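Local coordinates for CurF (Lyngbya majuscula, PDB 2Q35), which probably decarboxylates a polyketide intermediate during beta-branching, as the crotonase-fold ECH2 domain of CurF, at residues I93-L107 / A112-N126. The protein carries 1 engineered substitution. Numbering follows the deposited sequence.
Sequences IIAAMQGHSFGGGLL and ADFVVFSQESVYATN
Tyr123 OH donates to Met97 O at 2.9 Å, beside the methionine whose CE rests on Phe117, at the core of the crotonase fold. Two neighbouring strand pairs run parallel, 93-97 with 114-118 in the larger sheet and 100-102 with 122-124 in the smaller, joined by a beta-alpha-beta crossover through helix 104-110. Met97, bent at chi3 (-50°), brings its CE over one face of the Phe117 ring, 3.6 Å from the centroid, a CH-pi contact; the same methyl touches Val115 CG1. Phe117 CD1 in turn lies over the centre of the Tyr123 ring, whose CE1 edge meets Ser101 OG. A phenylalanine in place of Tyr123 would probably leave Met97 O, where the chain turns between the two sheets, without its hydroxyl donor. Further along, Leu106 CD2 reaches Thr125 CG2 at 3.7 Å, and helix 148-157 closes over both through Met154. At the far end Asp113 OD2 accepts from Ile93 N through its anti lone pair and also bridges to Lys204. On the smaller sheet, Val122 N donates to His100 ND1 at 2.9 Å, lying only 2° out of the imidazole plane.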
# COMPACT_ATOMS: atom_id res chain seq x y z
N ILE A 93 -10.89 -13.77 11.90
CA ILE A 93 -12.26 -13.46 11.52
C ILE A 93 -12.31 -13.09 10.04
O ILE A 93 -11.48 -12.29 9.57
CB ILE A 93 -12.82 -12.27 12.36
CG1 ILE A 93 -12.78 -12.57 13.85
CG2 ILE A 93 -14.27 -11.88 11.93
CD1 ILE A 93 -13.08 -11.28 14.68
N ILE A 94 -13.26 -13.68 9.31
CA ILE A 94 -13.56 -13.29 7.92
C ILE A 94 -14.92 -12.59 7.89
O ILE A 94 -15.92 -13.17 8.31
CB ILE A 94 -13.64 -14.53 7.01
CG1 ILE A 94 -12.34 -15.36 7.09
CG2 ILE A 94 -13.97 -14.15 5.55
CD1 ILE A 94 -12.39 -16.75 6.43
N ALA A 95 -14.96 -11.35 7.40
CA ALA A 95 -16.22 -10.61 7.35
C ALA A 95 -16.80 -10.88 5.98
O ALA A 95 -16.27 -10.39 4.98
CB ALA A 95 -16.00 -9.14 7.51
N ALA A 96 -17.89 -11.62 5.96
CA ALA A 96 -18.56 -11.95 4.68
C ALA A 96 -19.67 -10.92 4.48
O ALA A 96 -20.79 -11.07 4.98
CB ALA A 96 -19.13 -13.38 4.70
N MET A 97 -19.31 -9.81 3.84
CA MET A 97 -20.23 -8.69 3.73
C MET A 97 -21.09 -8.94 2.47
O MET A 97 -20.85 -8.35 1.42
CB MET A 97 -19.48 -7.38 3.69
CG MET A 97 -18.60 -7.17 4.91
SD MET A 97 -18.06 -5.44 5.13
CE MET A 97 -17.44 -5.06 3.49
N GLN A 98 -22.09 -9.79 2.64
CA GLN A 98 -22.96 -10.21 1.51
C GLN A 98 -23.97 -9.12 1.14
O GLN A 98 -24.65 -9.21 0.10
CB GLN A 98 -23.66 -11.54 1.84
CG GLN A 98 -25.04 -11.48 2.54
CD GLN A 98 -25.10 -10.61 3.79
OE1 GLN A 98 -24.13 -10.48 4.56
NE2 GLN A 98 -26.26 -9.99 4.00
N GLY A 99 -24.14 -8.17 2.05
CA GLY A 99 -25.04 -7.03 1.91
C GLY A 99 -24.36 -5.68 2.13
O GLY A 99 -23.13 -5.58 2.16
N HIS A 100 -25.18 -4.64 2.24
CA HIS A 100 -24.66 -3.29 2.30
C HIS A 100 -23.94 -3.12 3.63
O HIS A 100 -24.28 -3.79 4.62
CB HIS A 100 -25.80 -2.29 2.29
CG HIS A 100 -26.77 -2.46 1.16
ND1 HIS A 100 -26.39 -2.40 -0.16
CD2 HIS A 100 -28.11 -2.64 1.17
CE1 HIS A 100 -27.46 -2.56 -0.93
NE2 HIS A 100 -28.51 -2.72 -0.15
N SER A 101 -22.98 -2.21 3.65
CA SER A 101 -22.33 -1.81 4.92
C SER A 101 -22.13 -0.30 4.94
O SER A 101 -21.43 0.25 4.08
CB SER A 101 -20.96 -2.50 5.02
OG SER A 101 -21.06 -3.90 4.86
N PHE A 102 -22.73 0.37 5.94
CA PHE A 102 -22.71 1.82 6.02
C PHE A 102 -22.06 2.29 7.31
O PHE A 102 -22.39 1.79 8.39
CB PHE A 102 -24.14 2.38 6.01
CG PHE A 102 -24.94 2.01 4.79
CD1 PHE A 102 -26.00 1.12 4.90
CD2 PHE A 102 -24.66 2.57 3.56
CE1 PHE A 102 -26.77 0.76 3.79
CE2 PHE A 102 -25.43 2.23 2.44
CZ PHE A 102 -26.48 1.32 2.57
N GLY A 103 -21.16 3.26 7.19
CA GLY A 103 -20.56 3.95 8.35
C GLY A 103 -19.83 2.99 9.26
O GLY A 103 -18.96 2.24 8.80
N GLY A 104 -20.22 2.99 10.54
CA GLY A 104 -19.68 2.03 11.49
C GLY A 104 -19.83 0.59 11.03
O GLY A 104 -19.04 -0.29 11.41
N GLY A 105 -20.86 0.33 10.21
CA GLY A 105 -21.09 -1.03 9.70
C GLY A 105 -20.02 -1.47 8.71
O GLY A 105 -19.68 -2.65 8.63
N LEU A 106 -19.50 -0.53 7.93
CA LEU A 106 -18.38 -0.85 7.04
C LEU A 106 -17.14 -1.08 7.91
O LEU A 106 -16.39 -2.01 7.67
CB LEU A 106 -18.13 0.26 6.01
CG LEU A 106 -16.89 0.11 5.13
CD1 LEU A 106 -16.97 -1.19 4.32
CD2 LEU A 106 -16.67 1.35 4.20
N LEU A 107 -16.93 -0.22 8.90
CA LEU A 107 -15.76 -0.41 9.79
C LEU A 107 -15.80 -1.73 10.53
O LEU A 107 -14.77 -2.38 10.67
CB LEU A 107 -15.59 0.75 10.77
CG LEU A 107 -14.81 1.95 10.18
CD1 LEU A 107 -13.34 1.55 9.98
CD2 LEU A 107 -15.40 2.50 8.88
N ALA A 112 -12.09 -6.88 10.68
CA ALA A 112 -11.79 -8.32 10.56
C ALA A 112 -10.46 -8.56 9.85
O ALA A 112 -9.85 -7.67 9.25
CB ALA A 112 -12.93 -9.07 9.82
N ASP A 113 -9.98 -9.80 9.92
CA ASP A 113 -8.70 -10.12 9.33
C ASP A 113 -8.77 -10.29 7.82
O ASP A 113 -7.81 -9.97 7.10
CB ASP A 113 -8.14 -11.37 9.99
CG ASP A 113 -8.07 -11.20 11.49
OD1 ASP A 113 -7.19 -10.44 11.99
OD2 ASP A 113 -8.94 -11.76 12.18
N PHE A 114 -9.92 -10.77 7.36
CA PHE A 114 -10.20 -10.93 5.93
C PHE A 114 -11.59 -10.37 5.66
O PHE A 114 -12.44 -10.36 6.56
CB PHE A 114 -10.22 -12.41 5.59
CG PHE A 114 -8.88 -13.07 5.77
CD1 PHE A 114 -8.54 -13.67 6.98
CD2 PHE A 114 -7.95 -13.07 4.74
CE1 PHE A 114 -7.30 -14.27 7.15
CE2 PHE A 114 -6.72 -13.69 4.88
CZ PHE A 114 -6.39 -14.26 6.10
N VAL A 115 -11.82 -9.88 4.44
CA VAL A 115 -13.09 -9.21 4.14
C VAL A 115 -13.48 -9.64 2.73
O VAL A 115 -12.63 -9.74 1.84
CB VAL A 115 -12.96 -7.68 4.18
CG1 VAL A 115 -14.30 -7.00 3.98
CG2 VAL A 115 -12.33 -7.23 5.54
N VAL A 116 -14.77 -9.94 2.56
CA VAL A 116 -15.33 -10.27 1.21
C VAL A 116 -16.51 -9.34 0.97
O VAL A 116 -17.38 -9.16 1.85
CB VAL A 116 -15.82 -11.73 1.12
CG1 VAL A 116 -16.21 -12.06 -0.35
CG2 VAL A 116 -14.75 -12.71 1.60
N PHE A 117 -16.56 -8.73 -0.23
CA PHE A 117 -17.58 -7.73 -0.56
C PHE A 117 -18.50 -8.34 -1.62
O PHE A 117 -18.04 -9.22 -2.36
CB PHE A 117 -16.96 -6.50 -1.23
CG PHE A 117 -16.18 -5.60 -0.29
CD1 PHE A 117 -16.69 -4.36 0.05
CD2 PHE A 117 -14.93 -5.98 0.15
CE1 PHE A 117 -15.95 -3.49 0.92
CE2 PHE A 117 -14.20 -5.14 1.01
CZ PHE A 117 -14.72 -3.90 1.38
N SER A 118 -19.74 -7.87 -1.65
CA SER A 118 -20.74 -8.23 -2.70
C SER A 118 -20.66 -7.22 -3.84
O SER A 118 -20.67 -6.00 -3.64
CB SER A 118 -22.14 -8.20 -2.08
OG SER A 118 -23.16 -8.03 -3.07
N GLN A 119 -20.69 -7.73 -5.08
CA GLN A 119 -20.66 -6.89 -6.26
C GLN A 119 -21.82 -5.92 -6.32
O GLN A 119 -21.66 -4.79 -6.77
CB GLN A 119 -20.71 -7.75 -7.52
CG GLN A 119 -19.45 -8.52 -7.83
CD GLN A 119 -19.66 -9.56 -8.96
OE1 GLN A 119 -18.72 -10.28 -9.35
NE2 GLN A 119 -20.88 -9.65 -9.48
N GLU A 120 -22.99 -6.37 -5.88
CA GLU A 120 -24.25 -5.64 -6.07
C GLU A 120 -24.58 -4.67 -4.94
O GLU A 120 -25.41 -3.77 -5.10
CB GLU A 120 -25.42 -6.62 -6.23
CG GLU A 120 -25.36 -7.52 -7.47
CD GLU A 120 -24.49 -8.77 -7.29
OE1 GLU A 120 -23.93 -8.97 -6.18
OE2 GLU A 120 -24.37 -9.55 -8.27
N SER A 121 -23.94 -4.87 -3.79
CA SER A 121 -24.27 -4.11 -2.59
C SER A 121 -23.51 -2.81 -2.55
O SER A 121 -22.56 -2.60 -3.31
CB SER A 121 -24.00 -4.96 -1.36
OG SER A 121 -24.79 -6.14 -1.42
N VAL A 122 -23.92 -1.93 -1.63
CA VAL A 122 -23.40 -0.60 -1.52
C VAL A 122 -22.60 -0.49 -0.21
O VAL A 122 -22.99 -1.07 0.79
CB VAL A 122 -24.59 0.41 -1.65
CG1 VAL A 122 -24.50 1.58 -0.75
CG2 VAL A 122 -24.75 0.80 -3.14
N TYR A 123 -21.49 0.25 -0.28
CA TYR A 123 -20.57 0.44 0.87
C TYR A 123 -20.23 1.92 1.01
O TYR A 123 -19.96 2.60 0.03
CB TYR A 123 -19.29 -0.41 0.66
CG TYR A 123 -19.65 -1.87 0.49
CD1 TYR A 123 -19.90 -2.67 1.59
CD2 TYR A 123 -19.88 -2.40 -0.79
CE1 TYR A 123 -20.30 -4.00 1.45
CE2 TYR A 123 -20.28 -3.71 -0.94
CZ TYR A 123 -20.50 -4.50 0.16
OH TYR A 123 -20.91 -5.80 0.04
N ALA A 124 -20.20 2.44 2.25
CA ALA A 124 -19.95 3.87 2.41
C ALA A 124 -19.35 4.14 3.80
O ALA A 124 -19.76 3.49 4.75
CB ALA A 124 -21.22 4.68 2.28
N THR A 125 -18.41 5.08 3.87
CA THR A 125 -18.04 5.72 5.14
C THR A 125 -18.79 7.04 5.03
O THR A 125 -18.28 8.00 4.44
CB THR A 125 -16.52 5.99 5.25
OG1 THR A 125 -16.03 6.61 4.06
CG2 THR A 125 -15.70 4.71 5.50
N ASN A 126 -20.03 7.04 5.52
CA ASN A 126 -21.00 8.11 5.22
C ASN A 126 -20.98 9.30 6.19
O ASN A 126 -21.78 10.22 6.08
CB ASN A 126 -22.42 7.55 5.10
CG ASN A 126 -22.83 6.76 6.31
OD1 ASN A 126 -22.13 6.77 7.33
ND2 ASN A 126 -23.96 6.07 6.21